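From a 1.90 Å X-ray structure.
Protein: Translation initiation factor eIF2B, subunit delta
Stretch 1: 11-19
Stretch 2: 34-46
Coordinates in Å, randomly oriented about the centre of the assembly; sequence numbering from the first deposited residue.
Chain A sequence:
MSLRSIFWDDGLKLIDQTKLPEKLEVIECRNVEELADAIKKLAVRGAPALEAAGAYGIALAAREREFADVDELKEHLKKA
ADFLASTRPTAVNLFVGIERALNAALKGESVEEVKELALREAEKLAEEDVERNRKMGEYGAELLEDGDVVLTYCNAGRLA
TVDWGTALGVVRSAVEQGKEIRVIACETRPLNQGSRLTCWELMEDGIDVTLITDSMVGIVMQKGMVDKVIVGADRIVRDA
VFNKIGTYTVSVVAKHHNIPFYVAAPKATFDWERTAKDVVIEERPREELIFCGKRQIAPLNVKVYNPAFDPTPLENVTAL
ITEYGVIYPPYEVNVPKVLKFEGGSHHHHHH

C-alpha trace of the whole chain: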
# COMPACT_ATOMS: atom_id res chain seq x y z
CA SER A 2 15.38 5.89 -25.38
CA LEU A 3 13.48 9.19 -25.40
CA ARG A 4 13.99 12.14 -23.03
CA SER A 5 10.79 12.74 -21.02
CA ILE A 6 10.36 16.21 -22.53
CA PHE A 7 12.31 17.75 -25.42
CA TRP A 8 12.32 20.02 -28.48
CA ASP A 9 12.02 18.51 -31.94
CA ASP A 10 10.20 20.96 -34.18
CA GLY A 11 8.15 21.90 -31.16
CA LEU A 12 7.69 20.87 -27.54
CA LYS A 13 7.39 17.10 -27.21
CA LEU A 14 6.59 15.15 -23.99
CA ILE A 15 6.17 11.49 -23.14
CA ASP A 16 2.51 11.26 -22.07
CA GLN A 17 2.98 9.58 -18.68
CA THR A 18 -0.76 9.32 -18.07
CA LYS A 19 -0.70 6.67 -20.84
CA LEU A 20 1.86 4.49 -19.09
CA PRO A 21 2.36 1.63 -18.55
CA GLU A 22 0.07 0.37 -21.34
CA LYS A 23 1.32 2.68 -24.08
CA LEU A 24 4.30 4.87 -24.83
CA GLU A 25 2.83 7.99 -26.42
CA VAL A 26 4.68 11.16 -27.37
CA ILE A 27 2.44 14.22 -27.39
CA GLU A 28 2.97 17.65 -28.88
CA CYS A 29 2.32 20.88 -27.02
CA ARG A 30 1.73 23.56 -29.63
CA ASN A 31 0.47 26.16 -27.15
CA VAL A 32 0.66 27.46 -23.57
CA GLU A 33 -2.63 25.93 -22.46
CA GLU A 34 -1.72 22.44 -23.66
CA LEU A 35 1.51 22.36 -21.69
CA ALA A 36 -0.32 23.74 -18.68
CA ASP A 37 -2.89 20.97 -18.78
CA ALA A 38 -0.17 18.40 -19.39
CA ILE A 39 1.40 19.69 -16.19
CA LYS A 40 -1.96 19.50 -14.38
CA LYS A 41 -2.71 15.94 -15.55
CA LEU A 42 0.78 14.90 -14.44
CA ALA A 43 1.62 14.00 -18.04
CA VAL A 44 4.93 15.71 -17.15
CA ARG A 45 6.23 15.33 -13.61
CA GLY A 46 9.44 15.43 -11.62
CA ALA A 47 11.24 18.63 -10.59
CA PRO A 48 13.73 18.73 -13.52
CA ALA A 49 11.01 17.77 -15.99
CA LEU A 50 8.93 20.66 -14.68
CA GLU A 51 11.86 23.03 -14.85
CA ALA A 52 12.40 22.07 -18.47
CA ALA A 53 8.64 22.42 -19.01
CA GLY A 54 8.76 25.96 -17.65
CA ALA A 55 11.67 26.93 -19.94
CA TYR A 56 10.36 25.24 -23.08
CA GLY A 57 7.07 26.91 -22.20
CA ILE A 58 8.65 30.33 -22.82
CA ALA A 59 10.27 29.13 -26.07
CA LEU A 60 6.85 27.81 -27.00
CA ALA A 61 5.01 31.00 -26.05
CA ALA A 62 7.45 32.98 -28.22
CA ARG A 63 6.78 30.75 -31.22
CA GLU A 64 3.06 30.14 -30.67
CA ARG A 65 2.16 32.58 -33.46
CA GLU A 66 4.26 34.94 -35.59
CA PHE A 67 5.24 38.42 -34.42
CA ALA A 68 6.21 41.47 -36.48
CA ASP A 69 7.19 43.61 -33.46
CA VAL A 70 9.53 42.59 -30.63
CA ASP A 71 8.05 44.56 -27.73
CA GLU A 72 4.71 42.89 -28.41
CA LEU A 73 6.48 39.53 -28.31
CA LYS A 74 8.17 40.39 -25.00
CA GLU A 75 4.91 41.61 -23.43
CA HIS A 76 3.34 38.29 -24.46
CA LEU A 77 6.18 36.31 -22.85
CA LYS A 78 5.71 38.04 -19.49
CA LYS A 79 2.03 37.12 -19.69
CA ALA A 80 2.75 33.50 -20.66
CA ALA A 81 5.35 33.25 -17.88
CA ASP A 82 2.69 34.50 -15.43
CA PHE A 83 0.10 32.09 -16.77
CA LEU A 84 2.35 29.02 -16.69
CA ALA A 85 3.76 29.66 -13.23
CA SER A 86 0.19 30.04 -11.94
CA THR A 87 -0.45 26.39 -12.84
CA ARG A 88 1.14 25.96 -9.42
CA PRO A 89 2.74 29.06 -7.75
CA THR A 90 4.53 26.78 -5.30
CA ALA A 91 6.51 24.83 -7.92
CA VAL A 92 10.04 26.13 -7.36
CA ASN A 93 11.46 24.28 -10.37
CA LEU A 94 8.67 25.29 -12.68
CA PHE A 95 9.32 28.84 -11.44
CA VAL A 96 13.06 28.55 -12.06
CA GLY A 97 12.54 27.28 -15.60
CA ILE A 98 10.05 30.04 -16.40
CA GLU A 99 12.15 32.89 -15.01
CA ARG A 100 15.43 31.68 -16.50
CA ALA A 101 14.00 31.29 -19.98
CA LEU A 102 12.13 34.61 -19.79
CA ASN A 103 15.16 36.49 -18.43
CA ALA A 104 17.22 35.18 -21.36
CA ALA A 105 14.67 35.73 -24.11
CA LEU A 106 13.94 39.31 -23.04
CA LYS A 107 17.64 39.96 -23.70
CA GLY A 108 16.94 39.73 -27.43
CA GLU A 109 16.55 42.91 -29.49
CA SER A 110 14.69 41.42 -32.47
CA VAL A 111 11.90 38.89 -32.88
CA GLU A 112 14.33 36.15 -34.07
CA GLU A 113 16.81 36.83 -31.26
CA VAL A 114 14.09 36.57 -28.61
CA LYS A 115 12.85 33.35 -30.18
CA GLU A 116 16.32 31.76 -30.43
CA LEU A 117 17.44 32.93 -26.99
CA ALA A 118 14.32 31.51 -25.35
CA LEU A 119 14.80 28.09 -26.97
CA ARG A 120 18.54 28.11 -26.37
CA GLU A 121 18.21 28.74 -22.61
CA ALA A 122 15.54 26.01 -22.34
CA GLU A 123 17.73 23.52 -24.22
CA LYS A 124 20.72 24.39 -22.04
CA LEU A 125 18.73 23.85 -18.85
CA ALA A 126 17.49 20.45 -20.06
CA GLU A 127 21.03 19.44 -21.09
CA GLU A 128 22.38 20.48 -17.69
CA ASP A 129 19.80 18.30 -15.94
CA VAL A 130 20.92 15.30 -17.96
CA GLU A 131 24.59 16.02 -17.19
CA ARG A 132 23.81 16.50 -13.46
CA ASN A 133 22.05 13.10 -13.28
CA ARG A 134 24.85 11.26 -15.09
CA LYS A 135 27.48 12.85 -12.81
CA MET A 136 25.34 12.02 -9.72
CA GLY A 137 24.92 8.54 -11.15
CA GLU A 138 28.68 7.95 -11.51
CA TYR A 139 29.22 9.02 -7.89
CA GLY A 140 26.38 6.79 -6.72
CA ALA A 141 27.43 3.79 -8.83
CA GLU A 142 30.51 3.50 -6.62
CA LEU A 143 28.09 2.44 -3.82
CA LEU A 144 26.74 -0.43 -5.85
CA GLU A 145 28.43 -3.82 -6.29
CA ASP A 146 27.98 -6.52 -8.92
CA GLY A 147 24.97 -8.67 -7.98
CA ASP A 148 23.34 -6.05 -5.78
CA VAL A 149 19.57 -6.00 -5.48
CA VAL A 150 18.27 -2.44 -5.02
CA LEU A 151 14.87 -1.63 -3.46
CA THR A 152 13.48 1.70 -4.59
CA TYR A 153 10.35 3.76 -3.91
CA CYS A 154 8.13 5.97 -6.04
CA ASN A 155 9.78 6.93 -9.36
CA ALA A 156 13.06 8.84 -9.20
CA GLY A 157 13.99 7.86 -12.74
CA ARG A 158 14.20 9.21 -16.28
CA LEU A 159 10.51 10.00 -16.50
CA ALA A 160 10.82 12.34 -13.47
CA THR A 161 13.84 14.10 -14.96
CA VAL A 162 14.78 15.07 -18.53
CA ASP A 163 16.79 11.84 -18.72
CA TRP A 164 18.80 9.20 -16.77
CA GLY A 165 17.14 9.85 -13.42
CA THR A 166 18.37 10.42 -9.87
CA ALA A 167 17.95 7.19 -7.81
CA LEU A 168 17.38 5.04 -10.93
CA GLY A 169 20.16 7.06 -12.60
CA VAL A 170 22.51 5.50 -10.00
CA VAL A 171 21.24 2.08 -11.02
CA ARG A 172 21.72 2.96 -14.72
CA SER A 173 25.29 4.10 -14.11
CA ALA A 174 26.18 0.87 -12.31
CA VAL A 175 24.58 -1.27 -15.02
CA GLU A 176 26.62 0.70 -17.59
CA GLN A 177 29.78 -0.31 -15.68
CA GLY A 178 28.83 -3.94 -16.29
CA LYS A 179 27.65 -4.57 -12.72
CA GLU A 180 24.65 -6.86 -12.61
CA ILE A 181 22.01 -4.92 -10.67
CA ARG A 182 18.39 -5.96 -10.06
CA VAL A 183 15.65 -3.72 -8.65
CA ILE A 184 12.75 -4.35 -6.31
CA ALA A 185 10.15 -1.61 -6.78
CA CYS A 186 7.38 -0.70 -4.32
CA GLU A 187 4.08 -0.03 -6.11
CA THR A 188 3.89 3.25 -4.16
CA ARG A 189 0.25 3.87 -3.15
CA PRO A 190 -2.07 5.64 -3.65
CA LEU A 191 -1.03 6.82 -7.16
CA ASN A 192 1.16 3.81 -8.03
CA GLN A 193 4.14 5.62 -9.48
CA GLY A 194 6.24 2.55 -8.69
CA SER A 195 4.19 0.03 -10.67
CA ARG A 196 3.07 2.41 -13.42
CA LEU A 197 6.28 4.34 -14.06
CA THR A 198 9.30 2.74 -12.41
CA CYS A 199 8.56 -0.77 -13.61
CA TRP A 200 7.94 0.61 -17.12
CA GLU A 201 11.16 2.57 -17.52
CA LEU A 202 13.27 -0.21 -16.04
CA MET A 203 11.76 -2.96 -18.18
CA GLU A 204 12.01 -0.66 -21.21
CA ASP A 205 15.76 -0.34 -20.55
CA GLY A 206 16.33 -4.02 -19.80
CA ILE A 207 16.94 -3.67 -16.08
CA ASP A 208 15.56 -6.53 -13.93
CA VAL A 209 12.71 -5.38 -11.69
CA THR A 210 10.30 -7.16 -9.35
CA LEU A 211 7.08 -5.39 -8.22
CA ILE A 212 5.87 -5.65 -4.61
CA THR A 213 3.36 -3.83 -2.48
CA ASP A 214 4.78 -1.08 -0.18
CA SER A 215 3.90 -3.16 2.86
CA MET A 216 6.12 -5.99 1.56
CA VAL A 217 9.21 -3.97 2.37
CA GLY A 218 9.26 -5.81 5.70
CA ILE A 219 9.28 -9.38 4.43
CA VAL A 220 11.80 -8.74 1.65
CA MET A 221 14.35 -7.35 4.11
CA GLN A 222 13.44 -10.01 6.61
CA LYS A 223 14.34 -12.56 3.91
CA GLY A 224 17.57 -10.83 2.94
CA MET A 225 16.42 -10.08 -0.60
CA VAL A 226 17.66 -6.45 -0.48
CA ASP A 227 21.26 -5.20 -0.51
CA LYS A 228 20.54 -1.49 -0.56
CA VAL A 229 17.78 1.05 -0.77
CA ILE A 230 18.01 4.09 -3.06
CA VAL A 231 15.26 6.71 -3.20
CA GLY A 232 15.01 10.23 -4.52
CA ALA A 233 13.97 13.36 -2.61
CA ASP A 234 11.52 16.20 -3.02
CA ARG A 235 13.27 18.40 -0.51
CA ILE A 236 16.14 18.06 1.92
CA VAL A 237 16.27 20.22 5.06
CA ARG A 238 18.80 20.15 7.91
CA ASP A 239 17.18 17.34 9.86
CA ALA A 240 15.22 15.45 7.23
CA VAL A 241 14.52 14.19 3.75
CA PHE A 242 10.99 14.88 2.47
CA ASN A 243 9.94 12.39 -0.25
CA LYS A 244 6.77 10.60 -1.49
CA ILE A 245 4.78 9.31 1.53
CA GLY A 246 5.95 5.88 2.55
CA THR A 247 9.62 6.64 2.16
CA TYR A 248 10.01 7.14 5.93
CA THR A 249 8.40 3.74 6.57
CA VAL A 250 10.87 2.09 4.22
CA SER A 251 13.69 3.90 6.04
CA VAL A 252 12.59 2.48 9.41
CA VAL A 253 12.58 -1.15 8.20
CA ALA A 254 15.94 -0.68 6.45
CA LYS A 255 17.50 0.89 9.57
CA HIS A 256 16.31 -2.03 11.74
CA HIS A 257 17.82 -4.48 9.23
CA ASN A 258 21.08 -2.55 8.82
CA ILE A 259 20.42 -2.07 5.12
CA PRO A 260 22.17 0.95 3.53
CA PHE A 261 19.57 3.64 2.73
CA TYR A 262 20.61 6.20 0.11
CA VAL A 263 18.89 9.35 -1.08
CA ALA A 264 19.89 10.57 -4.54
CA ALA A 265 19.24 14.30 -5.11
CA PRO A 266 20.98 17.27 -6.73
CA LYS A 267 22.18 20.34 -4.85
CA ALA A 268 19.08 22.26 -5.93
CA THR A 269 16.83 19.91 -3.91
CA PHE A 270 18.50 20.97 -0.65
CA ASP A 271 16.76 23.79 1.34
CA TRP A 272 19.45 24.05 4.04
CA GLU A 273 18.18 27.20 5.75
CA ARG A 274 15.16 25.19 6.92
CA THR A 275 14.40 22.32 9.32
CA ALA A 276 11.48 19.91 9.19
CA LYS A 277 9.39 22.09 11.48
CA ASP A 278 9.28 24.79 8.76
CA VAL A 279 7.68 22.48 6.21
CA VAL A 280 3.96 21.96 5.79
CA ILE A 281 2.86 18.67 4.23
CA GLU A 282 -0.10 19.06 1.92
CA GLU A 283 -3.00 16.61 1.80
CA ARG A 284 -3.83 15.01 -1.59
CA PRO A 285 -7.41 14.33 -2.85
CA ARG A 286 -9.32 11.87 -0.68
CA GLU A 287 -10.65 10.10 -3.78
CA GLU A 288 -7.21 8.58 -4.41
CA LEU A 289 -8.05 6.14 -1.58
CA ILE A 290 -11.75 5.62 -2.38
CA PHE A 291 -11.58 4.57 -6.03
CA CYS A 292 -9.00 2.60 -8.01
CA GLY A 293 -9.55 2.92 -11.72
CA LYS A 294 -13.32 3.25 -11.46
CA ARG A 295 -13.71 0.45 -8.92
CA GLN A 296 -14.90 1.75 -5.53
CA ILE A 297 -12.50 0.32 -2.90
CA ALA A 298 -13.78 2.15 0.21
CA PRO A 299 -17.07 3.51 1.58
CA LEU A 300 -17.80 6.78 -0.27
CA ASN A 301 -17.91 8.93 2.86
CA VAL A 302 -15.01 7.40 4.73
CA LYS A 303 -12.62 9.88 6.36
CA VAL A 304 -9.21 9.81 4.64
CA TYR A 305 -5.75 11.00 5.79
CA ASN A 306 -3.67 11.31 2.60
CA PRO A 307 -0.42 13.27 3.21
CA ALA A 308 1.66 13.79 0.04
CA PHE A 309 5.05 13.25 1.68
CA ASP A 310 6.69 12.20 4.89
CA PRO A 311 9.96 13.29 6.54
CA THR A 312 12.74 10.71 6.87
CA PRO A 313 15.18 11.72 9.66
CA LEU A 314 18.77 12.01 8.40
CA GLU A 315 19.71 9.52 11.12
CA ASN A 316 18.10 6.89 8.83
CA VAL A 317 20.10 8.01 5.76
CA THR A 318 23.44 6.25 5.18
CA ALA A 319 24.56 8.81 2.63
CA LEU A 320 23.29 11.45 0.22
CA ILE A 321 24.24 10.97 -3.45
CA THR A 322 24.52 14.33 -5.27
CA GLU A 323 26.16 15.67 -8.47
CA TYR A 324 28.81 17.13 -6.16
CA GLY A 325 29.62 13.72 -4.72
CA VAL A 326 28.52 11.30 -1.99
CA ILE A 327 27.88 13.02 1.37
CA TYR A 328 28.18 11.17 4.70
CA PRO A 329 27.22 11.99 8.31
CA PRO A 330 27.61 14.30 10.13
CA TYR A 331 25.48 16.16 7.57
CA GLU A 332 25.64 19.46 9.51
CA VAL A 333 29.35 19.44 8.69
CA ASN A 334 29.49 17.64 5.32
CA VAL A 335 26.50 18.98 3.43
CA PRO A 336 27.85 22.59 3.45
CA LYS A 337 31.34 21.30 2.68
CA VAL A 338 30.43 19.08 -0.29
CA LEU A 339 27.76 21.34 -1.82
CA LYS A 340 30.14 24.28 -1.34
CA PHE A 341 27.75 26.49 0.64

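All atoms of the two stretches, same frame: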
# COMPACT_ATOMS: atom_id res chain seq x y z
N GLY A 11 9.23 21.67 -32.09
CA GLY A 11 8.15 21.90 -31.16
C GLY A 11 8.35 21.12 -29.88
O GLY A 11 9.14 20.18 -29.84
N LEU A 12 7.61 21.52 -28.85
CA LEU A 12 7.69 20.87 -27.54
C LEU A 12 7.07 19.48 -27.54
O LEU A 12 5.87 19.33 -27.77
CB LEU A 12 6.99 21.74 -26.50
CG LEU A 12 7.42 21.59 -25.03
CD1 LEU A 12 6.64 22.60 -24.17
CD2 LEU A 12 7.18 20.16 -24.56
N LYS A 13 7.89 18.47 -27.26
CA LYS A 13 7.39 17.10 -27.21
C LYS A 13 7.55 16.54 -25.79
O LYS A 13 8.56 16.83 -25.13
CB LYS A 13 8.16 16.21 -28.18
CG LYS A 13 8.26 16.72 -29.62
CD LYS A 13 6.91 16.66 -30.35
CE LYS A 13 7.08 17.04 -31.83
NZ LYS A 13 8.05 16.12 -32.52
N LEU A 14 6.56 15.77 -25.33
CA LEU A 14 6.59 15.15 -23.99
C LEU A 14 6.09 13.71 -24.08
O LEU A 14 5.20 13.40 -24.87
CB LEU A 14 5.62 15.79 -23.00
CG LEU A 14 5.16 17.24 -22.88
CD1 LEU A 14 3.88 17.24 -22.06
CD2 LEU A 14 6.21 18.09 -22.22
N ILE A 15 6.64 12.86 -23.23
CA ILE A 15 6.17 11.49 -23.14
C ILE A 15 4.90 11.66 -22.32
O ILE A 15 4.93 12.29 -21.25
CB ILE A 15 7.16 10.59 -22.36
CG1 ILE A 15 8.31 10.16 -23.25
CG2 ILE A 15 6.43 9.38 -21.79
CD1 ILE A 15 9.42 9.44 -22.50
N ASP A 16 3.78 11.13 -22.80
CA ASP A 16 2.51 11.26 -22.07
C ASP A 16 2.45 10.19 -20.97
O ASP A 16 1.94 9.09 -21.19
CB ASP A 16 1.33 11.06 -23.02
CG ASP A 16 0.00 11.48 -22.41
OD1 ASP A 16 -0.06 11.68 -21.18
OD2 ASP A 16 -0.98 11.61 -23.16
N GLN A 17 2.95 10.53 -19.79
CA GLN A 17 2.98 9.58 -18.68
C GLN A 17 1.63 9.04 -18.23
O GLN A 17 1.54 7.94 -17.72
CB GLN A 17 3.77 10.17 -17.50
CG GLN A 17 5.28 10.16 -17.76
CD GLN A 17 6.08 10.80 -16.64
OE1 GLN A 17 5.96 10.40 -15.48
NE2 GLN A 17 6.91 11.78 -16.98
N THR A 18 0.57 9.80 -18.45
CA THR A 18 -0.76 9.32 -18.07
C THR A 18 -1.14 8.08 -18.88
O THR A 18 -2.06 7.35 -18.51
CB THR A 18 -1.84 10.40 -18.30
OG1 THR A 18 -2.13 10.49 -19.70
CG2 THR A 18 -1.35 11.76 -17.79
N LYS A 19 -0.43 7.82 -19.97
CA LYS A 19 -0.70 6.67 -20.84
C LYS A 19 0.04 5.41 -20.42
O LYS A 19 -0.27 4.30 -20.86
CB LYS A 19 -0.31 7.01 -22.28
CG LYS A 19 -1.45 7.00 -23.27
CD LYS A 19 -2.42 8.12 -22.98
CE LYS A 19 -3.59 8.07 -23.95
NZ LYS A 19 -3.62 9.26 -24.85
N GLU A 34 -1.95 23.88 -23.58
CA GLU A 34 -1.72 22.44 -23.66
C GLU A 34 -0.66 21.97 -22.67
O GLU A 34 -0.85 20.97 -21.98
CB GLU A 34 -1.30 22.06 -25.08
CG GLU A 34 -2.34 22.43 -26.11
CD GLU A 34 -2.08 21.77 -27.44
OE1 GLU A 34 -0.93 21.83 -27.92
OE2 GLU A 34 -3.03 21.20 -28.02
N LEU A 35 0.44 22.70 -22.60
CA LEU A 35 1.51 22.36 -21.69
C LEU A 35 0.95 22.46 -20.28
O LEU A 35 1.14 21.55 -19.46
CB LEU A 35 2.67 23.35 -21.86
CG LEU A 35 3.91 23.15 -20.99
CD1 LEU A 35 4.53 21.76 -21.21
CD2 LEU A 35 4.92 24.25 -21.33
N ALA A 36 0.25 23.55 -20.00
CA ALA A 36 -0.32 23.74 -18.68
C ALA A 36 -1.22 22.57 -18.28
O ALA A 36 -1.15 22.10 -17.15
CB ALA A 36 -1.11 25.06 -18.62
N ASP A 37 -2.04 22.07 -19.19
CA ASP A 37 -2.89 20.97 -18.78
C ASP A 37 -2.08 19.70 -18.66
O ASP A 37 -2.41 18.83 -17.84
CB ASP A 37 -4.06 20.76 -19.74
CG ASP A 37 -5.29 20.20 -19.02
OD1 ASP A 37 -5.67 20.76 -17.96
OD2 ASP A 37 -5.87 19.20 -19.51
N ALA A 38 -1.02 19.59 -19.45
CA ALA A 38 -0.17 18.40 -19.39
C ALA A 38 0.44 18.37 -17.99
O ALA A 38 0.53 17.32 -17.36
CB ALA A 38 0.91 18.48 -20.44
N ILE A 39 0.83 19.55 -17.52
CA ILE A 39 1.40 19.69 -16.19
C ILE A 39 0.36 19.30 -15.13
O ILE A 39 0.67 18.58 -14.18
CB ILE A 39 1.85 21.15 -15.96
CG1 ILE A 39 3.16 21.41 -16.72
CG2 ILE A 39 2.02 21.44 -14.48
CD1 ILE A 39 3.59 22.87 -16.68
N LYS A 40 -0.87 19.79 -15.31
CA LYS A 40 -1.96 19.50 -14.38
C LYS A 40 -2.31 18.03 -14.33
O LYS A 40 -2.54 17.50 -13.25
CB LYS A 40 -3.22 20.28 -14.76
CG LYS A 40 -3.13 21.79 -14.66
CD LYS A 40 -4.46 22.41 -15.08
CE LYS A 40 -4.41 23.92 -15.18
NZ LYS A 40 -5.69 24.47 -15.73
N LYS A 41 -2.36 17.37 -15.48
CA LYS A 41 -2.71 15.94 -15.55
C LYS A 41 -1.55 15.05 -15.13
O LYS A 41 -1.68 13.82 -15.14
CB LYS A 41 -3.05 15.49 -16.97
CG LYS A 41 -4.01 16.31 -17.77
CD LYS A 41 -4.37 15.53 -19.05
CE LYS A 41 -3.13 15.08 -19.85
NZ LYS A 41 -3.42 14.14 -20.99
N LEU A 42 -0.42 15.66 -14.80
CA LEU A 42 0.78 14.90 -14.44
C LEU A 42 1.32 14.14 -15.65
O LEU A 42 1.92 13.07 -15.51
CB LEU A 42 0.50 13.93 -13.28
CG LEU A 42 -0.08 14.52 -11.98
CD1 LEU A 42 -0.19 13.40 -10.94
CD2 LEU A 42 0.82 15.65 -11.46
N ALA A 43 1.08 14.65 -16.86
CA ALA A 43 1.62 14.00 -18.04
C ALA A 43 3.14 14.25 -17.99
O ALA A 43 3.93 13.47 -18.51
CB ALA A 43 1.02 14.58 -19.31
N VAL A 44 3.52 15.37 -17.37
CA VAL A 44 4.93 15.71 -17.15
C VAL A 44 5.01 15.81 -15.65
O VAL A 44 4.11 16.38 -15.03
CB VAL A 44 5.33 17.11 -17.62
CG1 VAL A 44 6.78 17.08 -18.09
CG2 VAL A 44 4.38 17.63 -18.66
N ARG A 45 6.08 15.30 -15.06
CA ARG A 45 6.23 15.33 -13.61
C ARG A 45 7.69 15.14 -13.26
O ARG A 45 8.46 14.64 -14.09
CB ARG A 45 5.40 14.23 -12.96
CG ARG A 45 5.44 12.94 -13.74
CD ARG A 45 4.93 11.81 -12.86
NE ARG A 45 5.87 11.50 -11.79
CZ ARG A 45 7.01 10.85 -11.96
NH1 ARG A 45 7.36 10.43 -13.17
NH2 ARG A 45 7.80 10.60 -10.91
N GLY A 46 8.05 15.52 -12.04
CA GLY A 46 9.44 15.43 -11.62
C GLY A 46 9.98 16.84 -11.69
O GLY A 46 9.76 17.54 -12.68

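Strand 12-15 runs nearly parallel to helix 34-40, their N-to-C directions differing by 17° and their axes coming no closer than 11.0 Å, a spacing filled by side chains. Beyond the strand and the helix the two backbones converge, and the CA atoms of Gln17 and Ala43 are 4.7 Å apart. Together the stretches bury 509 Å² of surface.

Where the strand faces the helix, the contact is apolar. Leu12 and Leu14, alternate residues of the strand, both point toward the helix, whereas Lys13 between them makes no contact with it. Leu12 CD1 lies 3.7 Å from Leu35 CD2. Leu14 spans the helix and the segment after it: its CD1 lies 3.6 Å from Ala38 CB in the helix and 3.5 Å from Val44 CG2 beyond it, while its CD2 is 4.2 Å from Leu35 CD1.

The helix ends in a Schellman motif. Leu42 adopts a positive phi of 67°, and two backbone bonds return to the last turn, Ala43 N to Ala38 O (2.8 Å) and Leu42 N to Ile39 O (3.2 Å). Ala43 N is thus satisfied within its own stretch, and Ala43 O accepts across the interface: Gln17 N donates to Ala43 O at 3.4 Å, a weak bond because it is long, although its angle is 159°. Ile15 O also comes within 3.1 Å of Ala43 O, but both are acceptors and no hydrogen bond joins them.

The shorter of the two hydrogen bonds across the stretches joins side chains. Arg45 NH1 donates to Gln17 OE1 at 2.7 Å and 160°, with the oxygen at the edge of the guanidinium, near its plane, where the N-H groups point. Gln17 NE2, like Arg45 NH1 and NH2, is hydrogen-bonded elsewhere in the structure, so both ends of the amide are satisfied.

Asp16 organises the turn in its own stretch. Its OD1 accepts from Thr18 OG1 at 2.8 Å and, weakly, from Thr18 N at 3.4 Å; its backbone O accepts from Lys19 N at 3.0 Å. Asp16 OD2 forms a long salt bridge with Lys19 NZ at 3.9 Å. Lys41 NZ brings a second positive charge to 4.1 Å from Asp16 OD2, beyond salt-bridge range, so any attraction across the stretches here is electrostatic without a direct bond. Thr18 CG2 makes that residue's closest contacts with the turn after the helix, 3.4 Å from Lys41 O and 3.7 Å from Ala43 CA, a van der Waals fit against the turn.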